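Local atomic coordinates of EGF family domain-containing protein (Toxoplasma gondii, PDB entry 4Z80), a protein that probably takes part in host-cell invasion as an apical membrane antigen, binding the RON2L1 partner at the moving junction between parasite and host cell. Residues Ile121-Val125 against Gly272-Arg276; Met153-Tyr157 against His264-Tyr268; Glu149-Met153 against Arg290-Tyr294; Val182-Val186 against Ile257-Cys261; Tyr294-Arg300 against Phe315-Pro320. All coordinates share one frame; numbering follows the deposited sequence.

Interaction 1. Residues Ile121-Val125 against Gly272-Arg276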
# COMPACT_ATOMS: atom_id res chain seq x y z
N ILE A 121 -1.51 -3.71 -13.58
CA ILE A 121 -0.34 -3.16 -14.25
C ILE A 121 -0.05 -3.84 -15.58
O ILE A 121 -0.58 -4.93 -15.87
CB ILE A 121 0.92 -3.26 -13.34
CG1 ILE A 121 1.31 -4.73 -13.09
CG2 ILE A 121 0.68 -2.53 -12.03
CD1 ILE A 121 2.60 -4.92 -12.28
N HIS A 122 0.78 -3.19 -16.38
CA HIS A 122 1.31 -3.75 -17.61
C HIS A 122 2.84 -3.63 -17.55
O HIS A 122 3.43 -2.78 -18.22
CB HIS A 122 0.76 -3.03 -18.84
CG HIS A 122 1.15 -3.67 -20.14
ND1 HIS A 122 0.22 -4.23 -21.00
CD2 HIS A 122 2.36 -3.86 -20.72
CE1 HIS A 122 0.85 -4.73 -22.05
NE2 HIS A 122 2.14 -4.53 -21.90
N ALA A 123 3.48 -4.47 -16.74
CA ALA A 123 4.92 -4.37 -16.56
C ALA A 123 5.71 -5.30 -17.49
O ALA A 123 6.91 -5.48 -17.31
CB ALA A 123 5.29 -4.66 -15.10
N ASN A 124 5.03 -5.86 -18.49
CA ASN A 124 5.66 -6.74 -19.48
C ASN A 124 6.23 -8.00 -18.81
O ASN A 124 7.41 -8.34 -18.97
CB ASN A 124 6.75 -6.00 -20.26
CG ASN A 124 6.20 -4.80 -21.02
OD1 ASN A 124 5.22 -4.92 -21.76
ND2 ASN A 124 6.80 -3.64 -20.81
N VAL A 125 5.36 -8.67 -18.06
CA VAL A 125 5.72 -9.86 -17.29
C VAL A 125 4.97 -11.11 -17.76
O VAL A 125 5.58 -12.16 -17.91
CB VAL A 125 5.43 -9.64 -15.79
CG1 VAL A 125 5.65 -10.92 -14.97
CG2 VAL A 125 6.31 -8.51 -15.25
N GLY A 272 14.37 -8.42 -15.50
CA GLY A 272 12.92 -8.21 -15.45
C GLY A 272 12.52 -7.48 -14.18
O GLY A 272 13.35 -7.23 -13.32
N ASN A 273 11.24 -7.13 -14.07
CA ASN A 273 10.73 -6.53 -12.83
C ASN A 273 10.87 -7.48 -11.66
O ASN A 273 10.53 -8.66 -11.75
CB ASN A 273 9.27 -6.10 -13.00
CG ASN A 273 9.13 -4.74 -13.65
OD1 ASN A 273 9.13 -3.70 -12.98
ND2 ASN A 273 9.00 -4.74 -14.96
N CYS A 274 11.39 -6.95 -10.56
CA CYS A 274 11.54 -7.68 -9.31
C CYS A 274 10.50 -7.13 -8.34
O CYS A 274 10.58 -5.97 -7.95
CB CYS A 274 12.95 -7.52 -8.75
SG CYS A 274 13.51 -8.85 -7.66
N PHE A 275 9.54 -7.97 -7.98
CA PHE A 275 8.41 -7.57 -7.13
C PHE A 275 8.66 -7.98 -5.69
O PHE A 275 8.74 -9.17 -5.38
CB PHE A 275 7.11 -8.19 -7.64
CG PHE A 275 6.71 -7.74 -9.02
CD1 PHE A 275 6.06 -6.53 -9.20
CD2 PHE A 275 6.99 -8.51 -10.13
CE1 PHE A 275 5.69 -6.10 -10.46
CE2 PHE A 275 6.63 -8.08 -11.40
CZ PHE A 275 5.97 -6.87 -11.56
N ARG A 276 8.80 -7.00 -4.80
CA ARG A 276 9.04 -7.28 -3.40
C ARG A 276 8.51 -6.15 -2.54
O ARG A 276 8.53 -4.98 -2.94
CB ARG A 276 10.54 -7.47 -3.13
CG ARG A 276 10.88 -7.75 -1.66
CD ARG A 276 12.31 -8.22 -1.47
NE ARG A 276 12.60 -8.44 -0.06
CZ ARG A 276 12.64 -9.63 0.55
NH1 ARG A 276 12.41 -10.76 -0.11
NH2 ARG A 276 12.91 -9.67 1.85
O HOH W 1 8.31 -2.69 -16.69
O HOH W 2 9.45 -7.39 -16.48
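The ring of Phe-275 points its outer end at the loop Ile-121 to Val-125, and three side chains of that loop gather round it. Val-125 CG2 lies at the ring edge, in the ring plane, 3.9 Å from Phe-275 CE2. The two side chains run antiparallel, so it is the flank of the valine that meets the ring edge. Ala-123 CB is also near the plane, 4.2 Å from Phe-275 CZ. Ile-121 points back at the ring from the opposite direction, and its CD1 meets the ring obliquely, 3.8 Å from Phe-275 CE1. Its CG1 sits between the backbone N and the carbonyl carbon (chi1 65°), and the chain is then extended (chi2 176°), which carries CD1 out to the phenylalanine. Met-153 also packs on this ring. Both segments are loops. The 272-276 loop belongs to the apical membrane antigen region of the PAN clan and leads from helix 252-262 to strand 280-283. Asn-273 and Phe-275 face the 121-125 loop. Between and after them, Cys-274 is joined to Cys-72 by a disulfide, and Arg-276 forms salt bridges with Asp-175 and Glu-177. The amide of Asn-273 lies beside Ala-123, with ND2 3.7 Å from Ala-123 CB. Two waters line this polar flank. One accepts from Asn-273 ND2 at 2.8 Å and donates to Ala-123 O at 3.2 Å. The other accepts from both Asn-273 N and Asn-273 ND2, and its bond to Asn-124 O is weak. Glu-143 accepts from the backbone N atoms of Asn-124 and Val-125.

Interaction 2. Residues Met153-Tyr157 against His264-Tyr268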
# COMPACT_ATOMS: atom_id res chain seq x y z
N MET A 153 -1.47 -5.17 -8.66
CA MET A 153 -0.62 -6.31 -8.96
C MET A 153 -1.44 -7.39 -9.66
O MET A 153 -2.66 -7.47 -9.49
CB MET A 153 0.02 -6.85 -7.69
CG MET A 153 1.05 -7.95 -7.90
SD MET A 153 2.31 -7.44 -9.09
CE MET A 153 3.38 -8.88 -9.05
N TYR A 154 -0.76 -8.21 -10.46
CA TYR A 154 -1.38 -9.36 -11.11
C TYR A 154 -2.15 -10.19 -10.10
O TYR A 154 -1.77 -10.29 -8.94
CB TYR A 154 -0.31 -10.21 -11.81
CG TYR A 154 0.55 -9.41 -12.76
CD1 TYR A 154 0.03 -8.88 -13.93
CD2 TYR A 154 1.89 -9.17 -12.47
CE1 TYR A 154 0.81 -8.13 -14.79
CE2 TYR A 154 2.69 -8.44 -13.33
CZ TYR A 154 2.14 -7.91 -14.49
OH TYR A 154 2.94 -7.18 -15.35
N ALA A 155 -3.24 -10.79 -10.55
CA ALA A 155 -4.13 -11.52 -9.65
C ALA A 155 -3.45 -12.72 -9.01
O ALA A 155 -3.75 -13.07 -7.87
CB ALA A 155 -5.36 -11.97 -10.39
N GLY A 156 -2.57 -13.37 -9.75
CA GLY A 156 -1.91 -14.56 -9.27
C GLY A 156 -0.91 -15.05 -10.29
O GLY A 156 -0.77 -14.47 -11.37
N TYR A 157 -0.21 -16.13 -9.95
CA TYR A 157 0.81 -16.69 -10.83
C TYR A 157 1.01 -18.16 -10.45
O TYR A 157 1.18 -18.48 -9.27
CB TYR A 157 2.13 -15.91 -10.72
CG TYR A 157 3.26 -16.53 -11.48
CD1 TYR A 157 3.25 -16.59 -12.87
CD2 TYR A 157 4.36 -17.07 -10.82
CE1 TYR A 157 4.29 -17.18 -13.57
CE2 TYR A 157 5.40 -17.65 -11.51
CZ TYR A 157 5.36 -17.71 -12.87
OH TYR A 157 6.41 -18.31 -13.54
N HIS A 264 7.60 -13.97 -2.80
CA HIS A 264 8.22 -15.03 -3.59
C HIS A 264 7.24 -15.78 -4.47
O HIS A 264 7.64 -16.69 -5.20
CB HIS A 264 8.96 -16.00 -2.67
CG HIS A 264 10.12 -15.36 -1.97
ND1 HIS A 264 11.19 -14.84 -2.66
CD2 HIS A 264 10.35 -15.11 -0.67
CE1 HIS A 264 12.05 -14.31 -1.81
NE2 HIS A 264 11.56 -14.46 -0.59
N CYS A 265 5.97 -15.40 -4.42
CA CYS A 265 4.96 -15.95 -5.32
C CYS A 265 5.10 -15.41 -6.73
O CYS A 265 4.53 -15.98 -7.66
CB CYS A 265 3.56 -15.63 -4.80
SG CYS A 265 3.23 -16.17 -3.11
N TRP A 266 5.83 -14.31 -6.89
CA TRP A 266 5.97 -13.67 -8.19
C TRP A 266 7.29 -14.06 -8.84
O TRP A 266 8.30 -14.23 -8.15
CB TRP A 266 5.89 -12.15 -8.07
CG TRP A 266 4.75 -11.70 -7.24
CD1 TRP A 266 4.81 -11.05 -6.05
CD2 TRP A 266 3.35 -11.88 -7.53
NE1 TRP A 266 3.55 -10.80 -5.58
CE2 TRP A 266 2.63 -11.31 -6.46
CE3 TRP A 266 2.64 -12.47 -8.58
CZ2 TRP A 266 1.24 -11.30 -6.42
CZ3 TRP A 266 1.25 -12.46 -8.54
CH2 TRP A 266 0.57 -11.88 -7.47
N PRO A 267 7.30 -14.18 -10.17
CA PRO A 267 8.53 -14.59 -10.84
C PRO A 267 9.53 -13.44 -10.97
O PRO A 267 9.12 -12.30 -11.22
CB PRO A 267 8.05 -15.04 -12.21
CG PRO A 267 6.87 -14.17 -12.47
CD PRO A 267 6.21 -13.95 -11.13
N TYR A 268 10.80 -13.75 -10.79
CA TYR A 268 11.87 -12.82 -11.13
C TYR A 268 12.96 -13.52 -11.93
O TYR A 268 13.47 -14.57 -11.53
CB TYR A 268 12.50 -12.18 -9.89
CG TYR A 268 13.74 -11.41 -10.27
CD1 TYR A 268 13.64 -10.23 -11.00
CD2 TYR A 268 15.01 -11.88 -9.96
CE1 TYR A 268 14.76 -9.53 -11.39
CE2 TYR A 268 16.14 -11.18 -10.34
CZ TYR A 268 16.01 -10.01 -11.05
OH TYR A 268 17.12 -9.31 -11.44
O HOH W 3 3.21 -18.44 -7.26
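Met-153 lays its methyl group over the indole of Trp-266. CE stands 3.4 Å above the ring plane, over its centre, and forms a CH-pi contact with the five-membered ring. SD lies above the six-membered ring at a longer range, 4.7 Å from its centroid, which makes this a Met-aromatic contact. The bend at chi2 (53°) turns the thioether over the indole, while Met-153 CG touches Trp-266 CZ2 at 3.7 Å. The far end of the indole is packed just as closely: Tyr-154 O is 3.2 Å from Trp-266 CH2, and Gly-156 C is 3.8 Å from Trp-266 CZ3. Trp-266 follows the short 3-10 turn just after helix 252-262, where Cys-265 is tied to Cys-161 by a disulfide. This part of the PAN-type fold touches the bound RON2L1 peptide. Pro-267 covers one face of the Tyr-157 ring with a CH-pi contact, its CD 3.6 Å above the plane and offset toward the rim. Tyr-157 OH bonds to Ser-11 O of the RON2L1 peptide, and Asn-9 of that peptide bonds to Trp-266 O and Tyr-268 N. In contrast to the direct packing on the indole, the backbone side is bridged by water. The two segments do not bond directly there. Instead a water donates to both Tyr-157 O and Cys-265 O, the latter at 2.8 Å.

Interaction 3. Residues Glu149-Met153 against Arg290-Tyr294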
# COMPACT_ATOMS: atom_id res chain seq x y z
N GLU A 149 -3.90 0.58 -18.40
CA GLU A 149 -3.08 0.13 -17.27
C GLU A 149 -3.44 0.87 -15.98
O GLU A 149 -3.64 2.09 -16.00
CB GLU A 149 -1.59 0.34 -17.55
CG GLU A 149 -0.68 -0.18 -16.43
CD GLU A 149 0.77 0.25 -16.55
OE1 GLU A 149 1.04 1.40 -16.98
OE2 GLU A 149 1.65 -0.55 -16.19
N GLY A 150 -3.51 0.13 -14.88
CA GLY A 150 -3.65 0.71 -13.56
C GLY A 150 -2.42 0.42 -12.71
O GLY A 150 -1.30 0.31 -13.23
N PHE A 151 -2.63 0.27 -11.41
CA PHE A 151 -1.54 0.05 -10.46
C PHE A 151 -1.63 -1.28 -9.72
O PHE A 151 -0.76 -1.58 -8.90
CB PHE A 151 -1.50 1.18 -9.44
CG PHE A 151 -0.37 2.13 -9.61
CD1 PHE A 151 -0.16 2.76 -10.82
CD2 PHE A 151 0.47 2.43 -8.55
CE1 PHE A 151 0.88 3.65 -10.99
CE2 PHE A 151 1.51 3.32 -8.70
CZ PHE A 151 1.71 3.93 -9.92
N ALA A 152 -2.67 -2.07 -9.98
CA ALA A 152 -2.88 -3.28 -9.19
C ALA A 152 -1.98 -4.42 -9.63
O ALA A 152 -1.75 -4.63 -10.81
CB ALA A 152 -4.33 -3.72 -9.28
N MET A 153 -1.47 -5.17 -8.66
CA MET A 153 -0.62 -6.31 -8.96
C MET A 153 -1.44 -7.39 -9.66
O MET A 153 -2.66 -7.47 -9.49
CB MET A 153 0.02 -6.85 -7.69
CG MET A 153 1.05 -7.95 -7.90
SD MET A 153 2.31 -7.44 -9.09
CE MET A 153 3.38 -8.88 -9.05
N ARG A 290 -5.95 -5.04 -1.71
CA ARG A 290 -5.45 -5.14 -3.09
C ARG A 290 -3.98 -4.76 -3.13
O ARG A 290 -3.62 -3.64 -2.78
CB ARG A 290 -6.26 -4.25 -4.02
CG ARG A 290 -6.08 -4.57 -5.48
CD ARG A 290 -7.05 -5.67 -5.91
NE ARG A 290 -6.82 -6.08 -7.30
CZ ARG A 290 -7.16 -5.34 -8.35
NH1 ARG A 290 -7.73 -4.16 -8.18
NH2 ARG A 290 -6.92 -5.78 -9.58
N LEU A 291 -3.13 -5.69 -3.55
CA LEU A 291 -1.71 -5.42 -3.72
C LEU A 291 -1.49 -4.53 -4.93
O LEU A 291 -2.17 -4.69 -5.94
CB LEU A 291 -0.93 -6.73 -3.89
CG LEU A 291 -1.04 -7.73 -2.74
CD1 LEU A 291 -0.28 -8.99 -3.10
CD2 LEU A 291 -0.54 -7.17 -1.43
N LEU A 292 -0.57 -3.57 -4.80
CA LEU A 292 -0.16 -2.72 -5.91
C LEU A 292 1.14 -3.24 -6.48
O LEU A 292 2.03 -3.69 -5.75
CB LEU A 292 0.00 -1.27 -5.46
CG LEU A 292 -1.22 -0.62 -4.81
CD1 LEU A 292 -0.87 0.80 -4.35
CD2 LEU A 292 -2.41 -0.59 -5.74
N GLY A 293 1.29 -3.16 -7.80
CA GLY A 293 2.46 -3.70 -8.46
C GLY A 293 3.64 -2.74 -8.51
O GLY A 293 4.76 -3.13 -8.82
N TYR A 294 3.37 -1.48 -8.20
CA TYR A 294 4.36 -0.41 -8.31
C TYR A 294 4.55 0.32 -6.99
O TYR A 294 3.58 0.58 -6.26
CB TYR A 294 3.94 0.60 -9.38
CG TYR A 294 3.90 0.11 -10.81
CD1 TYR A 294 4.87 -0.74 -11.31
CD2 TYR A 294 2.89 0.54 -11.67
CE1 TYR A 294 4.84 -1.16 -12.64
CE2 TYR A 294 2.85 0.14 -12.99
CZ TYR A 294 3.83 -0.71 -13.47
OH TYR A 294 3.80 -1.12 -14.80
O HOH W 4 -5.29 -8.23 -9.88
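A single beta bridge between Ala-152 and Leu-292 joins the 149-153 loop to the chain leaving strand 289-291, an outermost strand of a four-stranded antiparallel sheet. Two backbone bonds flank it. Met-153 N donates to Leu-291 O at 2.8 Å. Gly-293 N donates to Phe-151 O, also at 2.8 Å. Met-153 SD lies 3.8 Å from Gly-293 CA, where there is no side chain. Further along, Tyr-294 turns its ring edge to the face of Phe-151 in a T-shaped pair, centroids 5.2 Å apart and planes at 80°. Tyr-294 CB also rests over that face. The extended side chain of Glu-149 (CG anti to the backbone N, chi1 -177°) meets the tyrosine from the opposite direction. Its OE2 accepts from Tyr-294 OH at 2.6 Å and also takes the N-H of His-122, while OE1 forms a salt bridge with Lys-146. These bonds satisfy the buried carboxylate. At the other end Ala-152 CB sits 3.2 Å above the guanidinium plane of Arg-290. Arg-290 NH1 donates to Lys-118 O, and NH2 reaches Met-153 O through a water. Leu-291 packs on Ser-259 and Thr-262 of helix 252-262, and Leu-292 on Met-281 of strand 280-283.

Interaction 4. Residues Val182-Val186 against Ile257-Cys261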
# COMPACT_ATOMS: atom_id res chain seq x y z
N VAL A 182 3.50 -16.19 10.85
CA VAL A 182 2.83 -15.02 10.33
C VAL A 182 2.27 -15.32 8.93
O VAL A 182 1.15 -14.92 8.60
CB VAL A 182 3.78 -13.81 10.28
CG1 VAL A 182 3.16 -12.64 9.50
CG2 VAL A 182 4.14 -13.38 11.69
N CYS A 183 3.05 -16.04 8.14
CA CYS A 183 2.67 -16.36 6.76
C CYS A 183 2.12 -17.77 6.63
O CYS A 183 2.45 -18.47 5.67
CB CYS A 183 3.88 -16.20 5.84
SG CYS A 183 4.67 -14.57 5.93
N ASN A 184 1.29 -18.19 7.57
CA ASN A 184 0.86 -19.58 7.62
C ASN A 184 -0.18 -19.92 6.54
O ASN A 184 -0.61 -21.06 6.44
CB ASN A 184 0.31 -19.93 9.01
CG ASN A 184 -0.92 -19.12 9.39
OD1 ASN A 184 -1.48 -18.38 8.59
ND2 ASN A 184 -1.33 -19.27 10.65
N PHE A 185 -0.55 -18.92 5.75
CA PHE A 185 -1.53 -19.08 4.68
C PHE A 185 -0.84 -19.19 3.33
O PHE A 185 -1.50 -19.20 2.28
CB PHE A 185 -2.50 -17.90 4.68
CG PHE A 185 -1.80 -16.57 4.56
CD1 PHE A 185 -1.34 -15.92 5.69
CD2 PHE A 185 -1.56 -16.01 3.32
CE1 PHE A 185 -0.67 -14.72 5.58
CE2 PHE A 185 -0.89 -14.81 3.20
CZ PHE A 185 -0.44 -14.16 4.34
N VAL A 186 0.48 -19.25 3.34
CA VAL A 186 1.23 -19.40 2.10
C VAL A 186 2.47 -20.27 2.37
O VAL A 186 3.61 -19.84 2.25
CB VAL A 186 1.57 -17.99 1.50
CG1 VAL A 186 2.36 -17.14 2.48
CG2 VAL A 186 2.27 -18.11 0.16
N ILE A 257 0.39 -7.72 5.89
CA ILE A 257 0.91 -9.07 6.05
C ILE A 257 0.74 -9.85 4.75
O ILE A 257 1.62 -10.64 4.37
CB ILE A 257 0.22 -9.82 7.21
CG1 ILE A 257 0.67 -9.24 8.56
CG2 ILE A 257 0.51 -11.34 7.16
CD1 ILE A 257 -0.07 -9.81 9.77
N LEU A 258 -0.38 -9.66 4.06
CA LEU A 258 -0.57 -10.31 2.77
C LEU A 258 0.58 -9.95 1.83
O LEU A 258 1.12 -10.81 1.14
CB LEU A 258 -1.92 -9.94 2.14
CG LEU A 258 -2.21 -10.59 0.79
CD1 LEU A 258 -2.22 -12.12 0.89
CD2 LEU A 258 -3.54 -10.09 0.22
N SER A 259 0.98 -8.68 1.81
CA SER A 259 2.13 -8.28 1.00
C SER A 259 3.44 -8.90 1.46
O SER A 259 4.19 -9.45 0.66
CB SER A 259 2.28 -6.76 1.00
OG SER A 259 3.59 -6.42 0.53
N ARG A 260 3.71 -8.80 2.76
CA ARG A 260 4.94 -9.33 3.34
C ARG A 260 5.18 -10.77 2.90
O ARG A 260 6.29 -11.16 2.55
CB ARG A 260 4.86 -9.26 4.87
CG ARG A 260 6.03 -9.89 5.57
CD ARG A 260 5.88 -9.85 7.07
NE ARG A 260 6.97 -10.54 7.72
CZ ARG A 260 7.10 -10.68 9.03
NH1 ARG A 260 6.18 -10.18 9.84
NH2 ARG A 260 8.15 -11.32 9.53
N CYS A 261 4.11 -11.55 2.92
CA CYS A 261 4.24 -12.99 2.79
C CYS A 261 4.24 -13.52 1.36
O CYS A 261 4.58 -14.68 1.13
CB CYS A 261 3.11 -13.68 3.56
SG CYS A 261 3.14 -13.38 5.34
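Cys-183 and Cys-261 are joined covalently, SG to SG at 2.0 Å. The disulfide torsion is -75°, a left-handed twist. Apolar contacts surround the bridge. Phe-185, within the turn, reaches the helix, and its CZ touches Cys-261 CB at 3.7 Å. The sulfur of Cys-261 is 4.8 Å from the ring centroid and meets it obliquely. Ile-257 CG2 lies at the edge of the same ring, 3.9 Å from Phe-185 CE1. Leu-258 CD1 is 3.8 Å from Phe-185 CE2, and the two side chains run roughly perpendicular. With chi1 at 56°, Phe-185 folds its ring back toward the helix instead of away from it. Val-186 CG1 covers one face of that ring near its rim and also touches Cys-261 CB. Just before the turn, Val-182 CG1 packs on Ile-257 CG2 at 3.8 Å and touches NH1 at the end of the extended Arg-260 side chain. The charged end of Arg-260 is engaged beyond the contact: NE donates to Glu-177 O, and the guanidinium makes a cation-pi contact with Trp-30. No hydrogen bond crosses between the two segments; each has one backbone bond of its own. Val-186 N donates to Cys-183 O at 3.1 Å, closing a type I beta turn. Cys-261 N donates to Ile-257 O as part of the helix. The arrangement is a disulfide that pins a loop turn to helix 252-262 of the PAN-type apical membrane antigen fold.

Interaction 5. Residues Tyr294-Arg300 against Phe315-Pro320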
# COMPACT_ATOMS: atom_id res chain seq x y z
N TYR A 294 3.37 -1.48 -8.20
CA TYR A 294 4.36 -0.41 -8.31
C TYR A 294 4.55 0.32 -6.99
O TYR A 294 3.58 0.58 -6.26
CB TYR A 294 3.94 0.60 -9.38
CG TYR A 294 3.90 0.11 -10.81
CD1 TYR A 294 4.87 -0.74 -11.31
CD2 TYR A 294 2.89 0.54 -11.67
CE1 TYR A 294 4.84 -1.16 -12.64
CE2 TYR A 294 2.85 0.14 -12.99
CZ TYR A 294 3.83 -0.71 -13.47
OH TYR A 294 3.80 -1.12 -14.80
N HIS A 295 5.80 0.66 -6.69
CA HIS A 295 6.17 1.44 -5.51
C HIS A 295 6.02 2.94 -5.73
O HIS A 295 5.88 3.70 -4.77
CB HIS A 295 7.60 1.14 -5.09
CG HIS A 295 7.82 -0.28 -4.68
ND1 HIS A 295 7.46 -0.77 -3.44
CD2 HIS A 295 8.37 -1.32 -5.35
CE1 HIS A 295 7.78 -2.05 -3.37
NE2 HIS A 295 8.33 -2.41 -4.51
N THR A 296 6.07 3.36 -6.99
CA THR A 296 5.97 4.77 -7.34
C THR A 296 4.69 5.37 -6.76
O THR A 296 3.62 4.78 -6.88
CB THR A 296 5.98 4.95 -8.88
OG1 THR A 296 7.22 4.49 -9.42
CG2 THR A 296 5.81 6.41 -9.26
N GLN A 297 4.81 6.54 -6.15
CA GLN A 297 3.63 7.26 -5.66
C GLN A 297 3.37 8.59 -6.38
O GLN A 297 2.26 9.09 -6.36
CB GLN A 297 3.79 7.49 -4.16
CG GLN A 297 3.63 6.20 -3.35
CD GLN A 297 4.50 6.20 -2.11
OE1 GLN A 297 4.23 6.91 -1.15
NE2 GLN A 297 5.57 5.43 -2.15
N ASP A 298 4.40 9.13 -7.03
CA ASP A 298 4.28 10.40 -7.76
C ASP A 298 5.20 10.35 -8.97
O ASP A 298 6.37 10.00 -8.84
CB ASP A 298 4.65 11.58 -6.85
CG ASP A 298 4.24 12.93 -7.43
OD1 ASP A 298 4.92 13.41 -8.36
OD2 ASP A 298 3.27 13.53 -6.92
N PHE A 299 4.67 10.71 -10.14
CA PHE A 299 5.48 10.80 -11.35
C PHE A 299 4.86 11.88 -12.21
O PHE A 299 3.67 11.83 -12.52
CB PHE A 299 5.54 9.46 -12.10
CG PHE A 299 6.50 9.45 -13.27
CD1 PHE A 299 7.82 9.85 -13.09
CD2 PHE A 299 6.10 9.01 -14.52
CE1 PHE A 299 8.71 9.83 -14.15
CE2 PHE A 299 6.99 8.99 -15.58
CZ PHE A 299 8.30 9.41 -15.39
N ARG A 300 5.64 12.91 -12.54
CA ARG A 300 5.10 14.07 -13.24
C ARG A 300 6.15 14.69 -14.16
O ARG A 300 6.03 15.85 -14.54
CB ARG A 300 4.58 15.11 -12.25
CG ARG A 300 5.64 15.68 -11.33
CD ARG A 300 5.07 16.73 -10.39
NE ARG A 300 4.27 16.15 -9.31
CZ ARG A 300 3.53 16.87 -8.47
NH1 ARG A 300 3.48 18.19 -8.58
NH2 ARG A 300 2.84 16.26 -7.52
N PHE A 315 5.76 5.41 -18.35
CA PHE A 315 5.09 5.32 -17.06
C PHE A 315 4.10 6.47 -16.96
O PHE A 315 4.37 7.58 -17.41
CB PHE A 315 6.10 5.36 -15.90
CG PHE A 315 5.57 4.76 -14.62
CD1 PHE A 315 4.79 5.52 -13.75
CD2 PHE A 315 5.84 3.44 -14.28
CE1 PHE A 315 4.28 4.97 -12.58
CE2 PHE A 315 5.33 2.89 -13.09
CZ PHE A 315 4.57 3.66 -12.25
N TYR A 316 2.93 6.19 -16.39
CA TYR A 316 1.87 7.17 -16.30
C TYR A 316 2.11 8.27 -15.28
O TYR A 316 2.74 8.07 -14.24
CB TYR A 316 0.55 6.46 -15.97
CG TYR A 316 -0.11 5.87 -17.19
CD1 TYR A 316 -0.76 6.70 -18.09
CD2 TYR A 316 -0.08 4.51 -17.45
CE1 TYR A 316 -1.36 6.19 -19.22
CE2 TYR A 316 -0.68 3.99 -18.58
CZ TYR A 316 -1.33 4.84 -19.46
OH TYR A 316 -1.94 4.36 -20.60
N CYS A 317 1.60 9.46 -15.61
CA CYS A 317 1.54 10.57 -14.68
C CYS A 317 0.64 10.17 -13.53
O CYS A 317 -0.54 9.89 -13.75
CB CYS A 317 0.99 11.82 -15.35
SG CYS A 317 1.82 12.36 -16.87
N VAL A 318 1.17 10.15 -12.31
CA VAL A 318 0.35 9.81 -11.15
C VAL A 318 0.76 10.69 -9.98
O VAL A 318 1.87 11.21 -9.94
CB VAL A 318 0.49 8.31 -10.72
CG1 VAL A 318 0.06 7.39 -11.84
CG2 VAL A 318 1.92 7.98 -10.28
N ARG A 319 -0.14 10.85 -9.01
CA ARG A 319 0.24 11.49 -7.76
C ARG A 319 -0.73 11.07 -6.67
O ARG A 319 -1.86 10.67 -6.98
CB ARG A 319 0.28 13.01 -7.89
CG ARG A 319 -1.08 13.68 -8.09
CD ARG A 319 -0.93 15.17 -8.41
NE ARG A 319 -0.13 15.34 -9.62
CZ ARG A 319 0.34 16.50 -10.08
NH1 ARG A 319 0.10 17.64 -9.44
NH2 ARG A 319 1.06 16.49 -11.19
N PRO A 320 -0.31 11.14 -5.40
CA PRO A 320 -1.25 10.80 -4.34
C PRO A 320 -2.31 11.87 -4.18
O PRO A 320 -2.02 13.06 -4.33
CB PRO A 320 -0.37 10.72 -3.09
CG PRO A 320 1.05 10.76 -3.58
CD PRO A 320 1.01 11.51 -4.86
O HOH W 5 1.08 13.55 -11.69
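Phe-315 lies at the middle of an aromatic cluster with Tyr-294 and Phe-299. Its edge faces Tyr-294, with CE2 3.6 Å above the centre of that ring and planes at 56°. It also turns an edge to the face of Phe-299 in an offset T-shaped pair, planes at 87°. Thr-296 CB closes on Phe-315 CZ at 3.9 Å. The cluster adjoins an antiparallel hydrogen-bonded pair, Phe-299 with Val-318, at the start of strand 318-321. Phe-299 N donates to Val-318 O at 2.9 Å, and Val-318 N returns a bond to Phe-299 O at 3.0 Å. Carbonyl oxygens of Phe-315 and Tyr-316 lie at the ring edge of Phe-299. Outward, Gln-297 O touches Pro-320 CD at 3.1 Å. At the polar edge Arg-300 bends at chi3 (74°), which turns its guanidinium back to Asp-298 and onto Arg-319. It grips Asp-298 side-on: NE binds OD1 and NH2 binds OD2, each oxygen using its syn lone pair. The salt bridge holds the Arg-300 guanidinium flat against that of Arg-319, centres 3.6 Å apart. The carboxylate probably eases the closeness of the two charges. A water in the guanidinium plane of Arg-319 accepts from NH2 at 3.0 Å and donates to Phe-299 O.

Interactions 1, 2 and 3 share a loop region, with centres 9 to 11 Å apart. Met-153 joins interactions 2 and 3, and its CE also packs on Phe-275 CG of interaction 1 at 3.5 Å. Ala-123 N and Tyr-154 OH, 3.1 Å apart, link interactions 1 and 2. Tyr-294 joins interactions 3 and 5, where Phe-151 CZ also meets Phe-315 CZ at 3.7 Å. Interaction 4 is nested inside the loops closed by interactions 1, 2 and 3. It touches interaction 2 through Val-186 CG2 and Cys-265 SG, and interaction 3 through Ser-259 CB and Leu-291 CD2. Interactions 4 and 5 are farthest apart, centres about 26 Å. Interaction 2 alone is touched by the RON2L1 peptide.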